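Tat-secreted protein Rv2525c (Mycobacterium tuberculosis, PDB 4PMQ) may act as a peptidoglycan hydrolase with glycosidase activity, and shows esterase activity toward p-nitrophenyl esters in vitro. Local coordinates at residues D75-A80 against Q121-Y125; L126-E130 against D153-S157; Y10-I15 against V187-V192; Y141-I147 against W160-S166. All blocks are in the same frame, centred on the assembly; numbering follows the deposited sequence.

In the fold
Contacts 1 and 2 follow one another along helix 115-133, their centres about 11 Å apart. They touch where Ala80 O meets Ser128 OG at 2.6 Å, probably a hydrogen bond, and where Val123 packs on Leu155. Contact 4 lies one element further on, in the unit of strand 138-142, helix 144-153 and strand 158-161; its centre is about 16 Å from that of contact 2, whose loop 153-157 leads into the second of these strands. Contact 3 stands apart, about 29 Å from contact 1 between centres and on the other side of the chain's centre, yet it reaches the same sheet as contact 4. In contact 4, Tyr141 binds a glycerol, probably from the crystallisation liquor.

Contact 1: D75-A80 against Q121-Y125; sequences DWLGGA and QIVPY
Two different chi1 settings bring the rings of Trp76 and Tyr125 into place: Trp76 holds CG between its backbone N and carbonyl carbon (chi1 56°), whereas Tyr125 turns CG anti to its N (chi1 178°). The Tyr125 torsion lays the phenol ring against the backbone of Trp76, whose CA sits over the ring face, 3.7 Å from the Tyr125 ring centroid, in a CH-pi contact. The Trp76 torsion turns the indole toward Ile122, whose CG1 is 3.5 Å from Trp76 CE3 and whose CD1 lies over the six-membered ring; Leu77 CD2 lies on the opposite face, and Gln121 CB meets the edge. The contact joins the turn that leads into helix 79-96 to the middle of helix 115-133, two helices that flank the sheet of this TIM-barrel-related, glycoside hydrolase-like domain. At Gly79 and Ala80 the two backbone segments run close, Gly79 CA approaching Gln121 O at 3.5 Å and Tyr125 CA approaching Gly79 O at 3.4 Å, both as CA-H...O contacts. The extended side chain of Gln121 reaches back to the turn and donates from NE2 to Leu77 O at 2.9 Å, in the carbonyl plane and on a lone pair. At the far end of the Tyr125 ring, OH abuts Asp75 CB at 3.2 Å, and a water links this hydroxyl to Asp75 OD2. The polar ends have further partners: the Asp75 carboxylate accepts from the backbone N of Tyr68 and of Gly69, Trp76 NE1 bonds Asp111, and Tyr125 OH bonds Trp129 NE1.

Contact 2: L126-E130 against D153-S157; sequences LRSWE and DGLGS
Leu155 and Glu130 carry a small, partly buried helix-to-loop contact, in which helix 115-133 packs against the connection between helix 144-153 and strand 158-161. The Leu155 methyls lie along one side of the helix: CD1 is 3.8 Å from Leu126 CB, while CD2 meets Arg127 CG at 3.7 Å and also rests against the carboxylate carbon of Glu130. Arg127 contributes its aliphatic part, its side chain crossing that of Leu155 at about a right angle. The loop begins with a Schellman motif, in which Gly154, at positive phi, ends helix 144-153 with two bonds back into its last turn, and the chain then turns toward the next strand of the barrel-like sheet. Just beyond, the backbone of Gly156 offers its N-H to the helix. Glu130, extended beyond CG, accepts it on OE2 at 2.8 Å; the bond is nearly straight (175° at the hydrogen), although the donor comes on the anti side, 29° out of the carboxylate plane. A water donates to both Glu130 OE1 and Gly154 O, so the two carboxylate oxygens hold successive parts of the loop, one directly and one through solvent. His135 ND1 also bonds OE2, giving that oxygen two protein partners, which would be expected to favour the ionised carboxylate. Leu155 also touches Tyr118 and Val123 of helix 115-133.

Contact 3: Y10-I15 against V187-V192; sequences YAAGVI and VGGVGV
Ile15 and Val190 meet at the tightly packed heart of this contact, Ile15 CG1 lying 3.8 Å from Val190 CB. With CG1 anti to its carbonyl carbon (chi1 -59°), Ile15 sends CD1 inward over the centre of the Tyr10 ring, where it also touches Val192 CG1 at 3.7 Å and Val187 O at 3.5 Å. Its other branch, CG2, packs on Val187 CG1. The Tyr10 side chain runs alongside Val192 in the same direction, ring CD1 3.7 Å from Val192 CG1, and Tyr10 CB is 3.4 Å from Gly191 O. Val190 CG1 reaches across toward Gly13 N and Ala12 CB, more loosely in the latter case.

Polar backbone atoms at the margins are joined through solvent instead, with no direct hydrogen bond between the two segments. One water accepts from Ala12 N and donates to Gly191 O at 2.8 Å; a second lies between Val14 O and Gly188 O. Ile20 of helix 17-22 adds to the apolar side, touching both Tyr10 and Ile15. The arrangement places the loop after strand 6-9 against a beta hairpin, strands 184-187 and 190-197 joined by a type I' turn with glycines at its two central positions.

Contact 4: Y141-I147 against W160-S166; sequences YANSKTI and WQHNWGS
A right-handed beta-alpha-beta crossover, the repeating element of TIM-barrel-like folds, is closed here: parallel strands 138-142 and 158-161 pair directly, and helix 144-153 connects them. Ala142 N donates to Trp160 O at 3.0 Å, and His162 N returns a bond to Ala142 O from above the carbonyl plane. Tyr141, Trp160 and His162 form an aromatic cluster. The edge of Tyr141 faces the Trp160 indole, CD1 standing over the centre of that ring 3.4 Å from Trp160 CD2, with the planes at 54°. His162 CD2 lies over a face of the Tyr141 ring, while the imidazole itself covers the peptide between Ala142 and Asn143. Tyr141 OH bonds Gln179 and a bound glycerol, Trp160 NE1 bonds Asn195, and His162 NE2 bonds Ile109 O. On the helix side, Ile147 CD1 packs on Gln161 CA at 3.6 Å.

Asn143 is the N-cap of the helix, its CG held between backbone N and carbonyl carbon (chi1 62°). OD1 takes the N-H of Thr146 nearly in line with the Asn143 side-chain carbonyl and also accepts from Thr146 OG1. The other end of the amide, ND2, donates to Trp164 O at 3.0 Å, in the planes of both groups. Ser166 OG accepts from Ser144 N at 2.8 Å and donates in turn to His162 O.

Contact 1: D75-A80 against Q121-Y125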
loop_
_atom_site.group_PDB
_atom_site.type_symbol
_atom_site.label_atom_id
_atom_site.label_comp_id
_atom_site.label_asym_id
_atom_site.label_seq_id
_atom_site.Cartn_x
_atom_site.Cartn_y
_atom_site.Cartn_z
ATOM N N ASP A 75 -7.710 -6.700 7.683
ATOM C CA ASP A 75 -8.147 -7.468 6.529
ATOM C C ASP A 75 -7.685 -8.914 6.548
ATOM O O ASP A 75 -8.434 -9.793 6.104
ATOM C CB ASP A 75 -7.670 -6.815 5.220
ATOM C CG ASP A 75 -8.145 -5.384 5.054
ATOM O OD1 ASP A 75 -9.287 -5.089 5.464
ATOM O OD2 ASP A 75 -7.393 -4.582 4.473
ATOM N N TRP A 76 -6.447 -9.162 7.027
ATOM C CA TRP A 76 -5.868 -10.515 6.948
ATOM C C TRP A 76 -6.420 -11.507 8.003
ATOM O O TRP A 76 -6.148 -12.700 7.893
ATOM C CB TRP A 76 -4.340 -10.396 7.095
ATOM C CG TRP A 76 -3.919 -9.690 8.347
ATOM C CD1 TRP A 76 -3.678 -8.351 8.509
ATOM C CD2 TRP A 76 -3.656 -10.305 9.607
ATOM N NE1 TRP A 76 -3.260 -8.105 9.802
ATOM C CE2 TRP A 76 -3.233 -9.290 10.492
ATOM C CE3 TRP A 76 -3.717 -11.630 10.073
ATOM C CZ2 TRP A 76 -2.834 -9.569 11.802
ATOM C CZ3 TRP A 76 -3.308 -11.898 11.364
ATOM C CH2 TRP A 76 -2.911 -10.871 12.222
ATOM N N LEU A 77 -7.209 -11.043 8.982
ATOM C CA LEU A 77 -7.704 -11.966 10.008
ATOM C C LEU A 77 -8.518 -13.123 9.428
ATOM O O LEU A 77 -8.395 -14.242 9.929
ATOM C CB LEU A 77 -8.522 -11.235 11.079
ATOM C CG LEU A 77 -7.721 -10.245 11.941
ATOM C CD1 LEU A 77 -8.661 -9.468 12.859
ATOM C CD2 LEU A 77 -6.657 -10.980 12.788
ATOM N N GLY A 78 -9.313 -12.848 8.394
ATOM C CA GLY A 78 -10.169 -13.848 7.747
ATOM C C GLY A 78 -9.493 -14.791 6.767
ATOM O O GLY A 78 -10.175 -15.584 6.103
ATOM N N GLY A 79 -8.156 -14.732 6.676
ATOM C CA GLY A 79 -7.380 -15.631 5.834
ATOM C C GLY A 79 -7.820 -15.675 4.377
ATOM O O GLY A 79 -8.039 -14.631 3.760
ATOM N N ALA A 80 -7.955 -16.904 3.822
ATOM C CA ALA A 80 -8.237 -17.103 2.390
ATOM C C ALA A 80 -9.555 -16.471 1.951
ATOM O O ALA A 80 -9.587 -15.767 0.926
ATOM C CB ALA A 80 -8.214 -18.576 2.048
ATOM N N GLN A 121 -2.949 -17.243 9.167
ATOM C CA GLN A 121 -3.903 -16.278 8.593
ATOM C C GLN A 121 -3.320 -15.471 7.417
ATOM O O GLN A 121 -3.960 -15.347 6.362
ATOM C CB GLN A 121 -4.373 -15.316 9.699
ATOM C CG GLN A 121 -5.198 -16.055 10.802
ATOM C CD GLN A 121 -5.455 -15.229 12.048
ATOM O OE1 GLN A 121 -4.600 -15.133 12.939
ATOM N NE2 GLN A 121 -6.674 -14.677 12.187
ATOM N N ILE A 122 -2.130 -14.892 7.591
ATOM C CA ILE A 122 -1.563 -14.016 6.539
ATOM C C ILE A 122 -1.183 -14.807 5.270
ATOM O O ILE A 122 -1.435 -14.307 4.182
ATOM C CB ILE A 122 -0.366 -13.195 7.079
ATOM C CG1 ILE A 122 -0.875 -12.276 8.205
ATOM C CG2 ILE A 122 0.272 -12.372 5.925
ATOM C CD1 ILE A 122 0.268 -11.596 9.020
ATOM N N VAL A 123 -0.616 -16.016 5.410
ATOM C CA VAL A 123 -0.250 -16.824 4.240
ATOM C C VAL A 123 -1.549 -17.094 3.396
ATOM O O VAL A 123 -1.573 -16.681 2.230
ATOM C CB VAL A 123 0.506 -18.119 4.639
ATOM C CG1 VAL A 123 0.563 -19.117 3.485
ATOM C CG2 VAL A 123 1.921 -17.776 5.115
ATOM N N PRO A 124 -2.654 -17.658 3.938
ATOM C CA PRO A 124 -3.820 -17.861 3.053
ATOM C C PRO A 124 -4.355 -16.522 2.526
ATOM O O PRO A 124 -4.865 -16.472 1.399
ATOM C CB PRO A 124 -4.837 -18.592 3.921
ATOM C CG PRO A 124 -4.322 -18.550 5.312
ATOM C CD PRO A 124 -2.850 -18.282 5.265
ATOM N N TYR A 125 -4.281 -15.433 3.364
ATOM C CA TYR A 125 -4.763 -14.104 2.938
ATOM C C TYR A 125 -4.003 -13.632 1.673
ATOM O O TYR A 125 -4.618 -13.324 0.636
ATOM C CB TYR A 125 -4.587 -13.073 4.075
ATOM C CG TYR A 125 -5.024 -11.678 3.685
ATOM C CD1 TYR A 125 -6.373 -11.373 3.507
ATOM C CD2 TYR A 125 -4.092 -10.656 3.502
ATOM C CE1 TYR A 125 -6.785 -10.099 3.135
ATOM C CE2 TYR A 125 -4.495 -9.371 3.118
ATOM C CZ TYR A 125 -5.843 -9.105 2.915
ATOM O OH TYR A 125 -6.271 -7.860 2.517
HETATM O O HOH W 1 -4.993 -5.655 3.430
#

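Contact 2: L126-E130 against D153-S157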
loop_
_atom_site.group_PDB
_atom_site.type_symbol
_atom_site.label_atom_id
_atom_site.label_comp_id
_atom_site.label_asym_id
_atom_site.label_seq_id
_atom_site.Cartn_x
_atom_site.Cartn_y
_atom_site.Cartn_z
ATOM N N LEU A 126 -2.664 -13.656 1.750
ATOM C CA LEU A 126 -1.802 -13.218 0.643
ATOM C C LEU A 126 -1.874 -14.184 -0.567
ATOM O O LEU A 126 -1.801 -13.725 -1.717
ATOM C CB LEU A 126 -0.355 -13.015 1.115
ATOM C CG LEU A 126 -0.115 -11.827 2.068
ATOM C CD1 LEU A 126 1.351 -11.737 2.471
ATOM C CD2 LEU A 126 -0.583 -10.478 1.466
ATOM N N ARG A 127 -2.052 -15.507 -0.315
ATOM C CA ARG A 127 -2.207 -16.462 -1.421
ATOM C C ARG A 127 -3.532 -16.130 -2.176
ATOM O O ARG A 127 -3.562 -16.236 -3.408
ATOM C CB ARG A 127 -2.173 -17.908 -0.942
ATOM C CG ARG A 127 -0.781 -18.367 -0.516
ATOM C CD ARG A 127 -0.793 -19.825 -0.100
ATOM N NE ARG A 127 0.557 -20.346 0.139
ATOM C CZ ARG A 127 0.831 -21.420 0.864
ATOM N NH1 ARG A 127 -0.146 -22.094 1.460
ATOM N NH2 ARG A 127 2.089 -21.805 1.041
ATOM N N SER A 128 -4.608 -15.705 -1.443
ATOM C CA SER A 128 -5.859 -15.291 -2.116
ATOM C C SER A 128 -5.627 -14.080 -2.994
ATOM O O SER A 128 -6.144 -14.036 -4.119
ATOM C CB SER A 128 -6.955 -14.990 -1.105
ATOM O OG SER A 128 -7.499 -16.208 -0.644
ATOM N N TRP A 129 -4.825 -13.086 -2.511
ATOM C CA TRP A 129 -4.484 -11.951 -3.355
ATOM C C TRP A 129 -3.799 -12.456 -4.633
ATOM O O TRP A 129 -4.169 -12.020 -5.725
ATOM C CB TRP A 129 -3.592 -10.957 -2.606
ATOM C CG TRP A 129 -4.389 -9.940 -1.852
ATOM C CD1 TRP A 129 -4.906 -10.057 -0.596
ATOM C CD2 TRP A 129 -4.787 -8.646 -2.335
ATOM N NE1 TRP A 129 -5.573 -8.898 -0.246
ATOM C CE2 TRP A 129 -5.548 -8.030 -1.307
ATOM C CE3 TRP A 129 -4.592 -7.955 -3.541
ATOM C CZ2 TRP A 129 -6.051 -6.727 -1.428
ATOM C CZ3 TRP A 129 -5.099 -6.663 -3.665
ATOM C CH2 TRP A 129 -5.804 -6.058 -2.612
ATOM N N GLU A 130 -2.832 -13.408 -4.498
ATOM C CA GLU A 130 -2.149 -13.960 -5.685
ATOM C C GLU A 130 -3.124 -14.688 -6.624
ATOM O O GLU A 130 -2.940 -14.667 -7.845
ATOM C CB GLU A 130 -1.069 -14.931 -5.257
ATOM C CG GLU A 130 0.046 -14.212 -4.481
ATOM C CD GLU A 130 1.276 -15.100 -4.373
ATOM O OE1 GLU A 130 1.110 -16.337 -4.413
ATOM O OE2 GLU A 130 2.404 -14.565 -4.273
ATOM N N ASP A 153 8.925 -17.581 1.694
ATOM C CA ASP A 153 7.837 -18.448 1.206
ATOM C C ASP A 153 7.482 -18.230 -0.269
ATOM O O ASP A 153 6.589 -18.916 -0.784
ATOM C CB ASP A 153 6.583 -18.266 2.038
ATOM C CG ASP A 153 6.708 -18.908 3.414
ATOM O OD1 ASP A 153 7.529 -19.852 3.559
ATOM O OD2 ASP A 153 5.927 -18.529 4.318
ATOM N N GLY A 154 8.110 -17.247 -0.907
ATOM C CA GLY A 154 7.796 -16.931 -2.294
ATOM C C GLY A 154 6.409 -16.331 -2.433
ATOM O O GLY A 154 5.752 -16.526 -3.460
ATOM N N LEU A 155 5.947 -15.584 -1.389
ATOM C CA LEU A 155 4.654 -14.918 -1.375
ATOM C C LEU A 155 4.836 -13.451 -1.687
ATOM O O LEU A 155 5.609 -12.766 -0.988
ATOM C CB LEU A 155 4.034 -15.041 0.019
ATOM C CG LEU A 155 2.857 -15.905 0.239
ATOM C CD1 LEU A 155 2.346 -15.671 1.665
ATOM C CD2 LEU A 155 1.739 -15.611 -0.777
ATOM N N GLY A 156 4.150 -12.969 -2.713
ATOM C CA GLY A 156 4.241 -11.577 -3.099
ATOM C C GLY A 156 5.426 -11.298 -4.008
ATOM O O GLY A 156 6.400 -12.073 -4.052
ATOM N N SER A 157 5.361 -10.159 -4.702
ATOM C CA SER A 157 6.429 -9.750 -5.622
ATOM C C SER A 157 6.991 -8.381 -5.263
ATOM O O SER A 157 8.096 -8.047 -5.686
ATOM C CB SER A 157 5.916 -9.737 -7.066
ATOM O OG SER A 157 5.696 -11.073 -7.498
HETATM O O HOH W 2 3.294 -17.837 -4.007
#

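Contact 3: Y10-I15 against V187-V192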
loop_
_atom_site.group_PDB
_atom_site.type_symbol
_atom_site.label_atom_id
_atom_site.label_comp_id
_atom_site.label_asym_id
_atom_site.label_seq_id
_atom_site.Cartn_x
_atom_site.Cartn_y
_atom_site.Cartn_z
ATOM N N TYR A 10 -1.587 8.889 2.330
ATOM C CA TYR A 10 -2.526 9.658 3.157
ATOM C C TYR A 10 -3.919 9.137 2.975
ATOM O O TYR A 10 -4.272 8.739 1.861
ATOM C CB TYR A 10 -2.492 11.155 2.775
ATOM C CG TYR A 10 -2.318 11.414 1.292
ATOM C CD1 TYR A 10 -1.052 11.416 0.709
ATOM C CD2 TYR A 10 -3.418 11.679 0.472
ATOM C CE1 TYR A 10 -0.881 11.658 -0.651
ATOM C CE2 TYR A 10 -3.255 11.954 -0.893
ATOM C CZ TYR A 10 -1.981 11.923 -1.447
ATOM O OH TYR A 10 -1.754 12.164 -2.772
ATOM N N ALA A 11 -4.706 9.164 4.052
ATOM C CA ALA A 11 -6.091 8.686 4.023
ATOM C C ALA A 11 -7.112 9.796 4.251
ATOM O O ALA A 11 -8.282 9.600 3.886
ATOM C CB ALA A 11 -6.280 7.622 5.102
ATOM N N ALA A 12 -6.722 10.921 4.899
ATOM C CA ALA A 12 -7.687 11.929 5.346
ATOM C C ALA A 12 -8.282 12.810 4.254
ATOM O O ALA A 12 -9.289 13.462 4.500
ATOM C CB ALA A 12 -7.086 12.818 6.429
ATOM N N GLY A 13 -7.691 12.825 3.068
ATOM C CA GLY A 13 -8.197 13.691 2.014
ATOM C C GLY A 13 -7.448 13.530 0.712
ATOM O O GLY A 13 -6.533 12.707 0.600
ATOM N N VAL A 14 -7.888 14.277 -0.294
ATOM C CA VAL A 14 -7.284 14.248 -1.623
ATOM C C VAL A 14 -6.430 15.492 -1.753
ATOM O O VAL A 14 -6.918 16.586 -1.502
ATOM C CB VAL A 14 -8.361 14.165 -2.739
ATOM C CG1 VAL A 14 -7.729 14.244 -4.123
ATOM C CG2 VAL A 14 -9.195 12.887 -2.597
ATOM N N ILE A 15 -5.180 15.338 -2.173
ATOM C CA ILE A 15 -4.318 16.511 -2.291
ATOM C C ILE A 15 -4.108 16.896 -3.748
ATOM O O ILE A 15 -3.741 16.026 -4.542
ATOM C CB ILE A 15 -2.955 16.262 -1.593
ATOM C CG1 ILE A 15 -3.127 15.926 -0.101
ATOM C CG2 ILE A 15 -1.959 17.450 -1.795
ATOM C CD1 ILE A 15 -1.866 15.257 0.498
ATOM N N VAL A 187 0.325 18.255 4.079
ATOM C CA VAL A 187 0.424 18.784 2.712
ATOM C C VAL A 187 -0.997 19.100 2.250
ATOM O O VAL A 187 -1.851 18.222 2.297
ATOM C CB VAL A 187 1.169 17.843 1.728
ATOM C CG1 VAL A 187 1.191 18.428 0.306
ATOM C CG2 VAL A 187 2.597 17.564 2.215
ATOM N N GLY A 188 -1.242 20.348 1.839
ATOM C CA GLY A 188 -2.575 20.789 1.420
ATOM C C GLY A 188 -3.652 20.526 2.465
ATOM O O GLY A 188 -4.758 20.091 2.111
ATOM N N GLY A 189 -3.307 20.750 3.748
ATOM C CA GLY A 189 -4.185 20.520 4.895
ATOM C C GLY A 189 -4.379 19.057 5.297
ATOM O O GLY A 189 -5.174 18.754 6.193
ATOM N N VAL A 190 -3.647 18.126 4.656
ATOM C CA VAL A 190 -3.802 16.692 4.920
ATOM C C VAL A 190 -2.534 16.089 5.533
ATOM O O VAL A 190 -1.436 16.306 4.996
ATOM C CB VAL A 190 -4.171 15.969 3.589
ATOM C CG1 VAL A 190 -4.309 14.457 3.783
ATOM C CG2 VAL A 190 -5.441 16.570 2.960
ATOM N N GLY A 191 -2.690 15.339 6.631
ATOM C CA GLY A 191 -1.566 14.616 7.231
ATOM C C GLY A 191 -1.040 13.569 6.254
ATOM O O GLY A 191 -1.826 12.879 5.577
ATOM N N VAL A 192 0.297 13.485 6.104
ATOM C CA VAL A 192 0.875 12.505 5.178
ATOM C C VAL A 192 1.971 11.713 5.867
ATOM O O VAL A 192 2.586 12.199 6.823
ATOM C CB VAL A 192 1.427 13.135 3.859
ATOM C CG1 VAL A 192 0.336 13.873 3.086
ATOM C CG2 VAL A 192 2.645 14.043 4.108
HETATM O O HOH W 3 -4.106 11.408 6.136
HETATM O O HOH W 4 -6.111 19.050 -0.093
#

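Contact 4: Y141-I147 against W160-S166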
loop_
_atom_site.group_PDB
_atom_site.type_symbol
_atom_site.label_atom_id
_atom_site.label_comp_id
_atom_site.label_asym_id
_atom_site.label_seq_id
_atom_site.Cartn_x
_atom_site.Cartn_y
_atom_site.Cartn_z
ATOM N N TYR A 141 2.508 -4.636 2.214
ATOM C CA TYR A 141 2.895 -3.579 3.151
ATOM C C TYR A 141 2.979 -4.277 4.499
ATOM O O TYR A 141 1.964 -4.762 5.000
ATOM C CB TYR A 141 1.868 -2.421 3.160
ATOM C CG TYR A 141 1.989 -1.454 4.324
ATOM C CD1 TYR A 141 2.994 -0.477 4.352
ATOM C CD2 TYR A 141 1.074 -1.476 5.373
ATOM C CE1 TYR A 141 3.051 0.470 5.378
ATOM C CE2 TYR A 141 1.165 -0.579 6.438
ATOM C CZ TYR A 141 2.142 0.404 6.427
ATOM O OH TYR A 141 2.162 1.317 7.452
ATOM N N ALA A 142 4.175 -4.395 5.060
ATOM C CA ALA A 142 4.349 -5.129 6.320
ATOM C C ALA A 142 5.652 -4.705 6.958
ATOM O O ALA A 142 6.465 -4.062 6.268
ATOM C CB ALA A 142 4.380 -6.636 6.035
ATOM N N ASN A 143 5.918 -5.153 8.216
ATOM C CA ASN A 143 7.227 -4.857 8.819
ATOM C C ASN A 143 8.295 -5.786 8.158
ATOM O O ASN A 143 7.955 -6.672 7.333
ATOM C CB ASN A 143 7.190 -5.016 10.333
ATOM C CG ASN A 143 6.863 -6.419 10.793
ATOM O OD1 ASN A 143 7.250 -7.425 10.164
ATOM N ND2 ASN A 143 6.256 -6.542 11.966
ATOM N N SER A 144 9.576 -5.539 8.451
ATOM C CA SER A 144 10.654 -6.275 7.792
ATOM C C SER A 144 10.675 -7.761 8.144
ATOM O O SER A 144 11.097 -8.557 7.296
ATOM C CB SER A 144 12.003 -5.631 8.087
ATOM O OG SER A 144 12.298 -5.696 9.461
ATOM N N LYS A 145 10.207 -8.130 9.358
ATOM C CA LYS A 145 10.114 -9.534 9.777
ATOM C C LYS A 145 9.108 -10.286 8.892
ATOM O O LYS A 145 9.372 -11.420 8.453
ATOM C CB LYS A 145 9.694 -9.618 11.250
ATOM C CG LYS A 145 9.687 -11.052 11.783
ATOM C CD LYS A 145 9.513 -11.101 13.297
ATOM C CE LYS A 145 10.000 -12.395 13.919
ATOM N NZ LYS A 145 11.391 -12.763 13.523
ATOM N N THR A 146 7.955 -9.663 8.660
ATOM C CA THR A 146 6.871 -10.247 7.863
ATOM C C THR A 146 7.291 -10.309 6.384
ATOM O O THR A 146 7.006 -11.301 5.691
ATOM C CB THR A 146 5.562 -9.458 8.106
ATOM O OG1 THR A 146 5.246 -9.507 9.508
ATOM C CG2 THR A 146 4.372 -10.071 7.328
ATOM N N ILE A 147 7.975 -9.255 5.908
ATOM C CA ILE A 147 8.509 -9.248 4.553
ATOM C C ILE A 147 9.458 -10.439 4.406
ATOM O O ILE A 147 9.352 -11.187 3.432
ATOM C CB ILE A 147 9.205 -7.909 4.220
ATOM C CG1 ILE A 147 8.143 -6.799 3.996
ATOM C CG2 ILE A 147 10.109 -8.050 2.985
ATOM C CD1 ILE A 147 8.782 -5.402 3.990
ATOM N N TRP A 160 6.736 -3.331 0.727
ATOM C CA TRP A 160 6.745 -1.965 1.241
ATOM C C TRP A 160 6.865 -2.062 2.740
ATOM O O TRP A 160 5.953 -2.564 3.401
ATOM C CB TRP A 160 5.446 -1.246 0.805
ATOM C CG TRP A 160 5.221 0.117 1.391
ATOM C CD1 TRP A 160 6.143 0.944 1.968
ATOM C CD2 TRP A 160 3.973 0.825 1.413
ATOM N NE1 TRP A 160 5.544 2.123 2.362
ATOM C CE2 TRP A 160 4.209 2.075 2.032
ATOM C CE3 TRP A 160 2.681 0.535 0.938
ATOM C CZ2 TRP A 160 3.182 2.992 2.286
ATOM C CZ3 TRP A 160 1.662 1.438 1.198
ATOM C CH2 TRP A 160 1.921 2.670 1.825
ATOM N N GLN A 161 8.049 -1.694 3.262
ATOM C CA GLN A 161 8.311 -1.874 4.678
ATOM C C GLN A 161 7.709 -0.805 5.560
ATOM O O GLN A 161 7.903 0.391 5.285
ATOM C CB GLN A 161 9.826 -1.919 4.937
ATOM C CG GLN A 161 10.162 -2.146 6.423
ATOM C CD GLN A 161 11.661 -2.127 6.630
ATOM O OE1 GLN A 161 12.401 -2.633 5.788
ATOM N NE2 GLN A 161 12.126 -1.483 7.699
ATOM N N HIS A 162 7.066 -1.237 6.671
ATOM C CA HIS A 162 6.670 -0.321 7.762
ATOM C C HIS A 162 7.552 -0.655 8.969
ATOM O O HIS A 162 8.164 -1.723 9.012
ATOM C CB HIS A 162 5.177 -0.286 8.114
ATOM C CG HIS A 162 4.587 -1.524 8.716
ATOM N ND1 HIS A 162 4.879 -1.917 10.027
ATOM C CD2 HIS A 162 3.622 -2.335 8.224
ATOM C CE1 HIS A 162 4.092 -2.955 10.278
ATOM N NE2 HIS A 162 3.317 -3.247 9.227
ATOM N N ASN A 163 7.637 0.247 9.930
ATOM C CA ASN A 163 8.585 0.083 11.034
ATOM C C ASN A 163 8.002 -0.485 12.350
ATOM O O ASN A 163 8.722 -0.558 13.351
ATOM C CB ASN A 163 9.241 1.433 11.292
ATOM C CG ASN A 163 10.207 1.789 10.181
ATOM O OD1 ASN A 163 10.537 0.950 9.306
ATOM N ND2 ASN A 163 10.707 3.016 10.214
ATOM N N TRP A 164 6.749 -0.925 12.346
ATOM C CA TRP A 164 6.164 -1.478 13.558
ATOM C C TRP A 164 6.557 -2.942 13.637
ATOM O O TRP A 164 5.892 -3.788 13.026
ATOM C CB TRP A 164 4.643 -1.277 13.534
ATOM C CG TRP A 164 3.941 -1.835 14.742
ATOM C CD1 TRP A 164 4.497 -2.150 15.955
ATOM C CD2 TRP A 164 2.541 -2.115 14.858
ATOM N NE1 TRP A 164 3.533 -2.666 16.795
ATOM C CE2 TRP A 164 2.312 -2.585 16.172
ATOM C CE3 TRP A 164 1.444 -1.970 13.989
ATOM C CZ2 TRP A 164 1.039 -2.992 16.607
ATOM C CZ3 TRP A 164 0.179 -2.303 14.451
ATOM C CH2 TRP A 164 -0.011 -2.812 15.744
ATOM N N GLY A 165 7.660 -3.211 14.331
ATOM C CA GLY A 165 8.173 -4.576 14.430
ATOM C C GLY A 165 9.369 -4.805 13.527
ATOM O O GLY A 165 9.747 -5.958 13.271
ATOM N N SER A 166 9.950 -3.696 13.002
ATOM C CA SER A 166 11.199 -3.759 12.229
ATOM C C SER A 166 12.348 -3.271 13.136
ATOM O O SER A 166 12.122 -2.378 13.961
ATOM C CB SER A 166 11.110 -2.886 10.978
ATOM O OG SER A 166 10.095 -3.359 10.092
#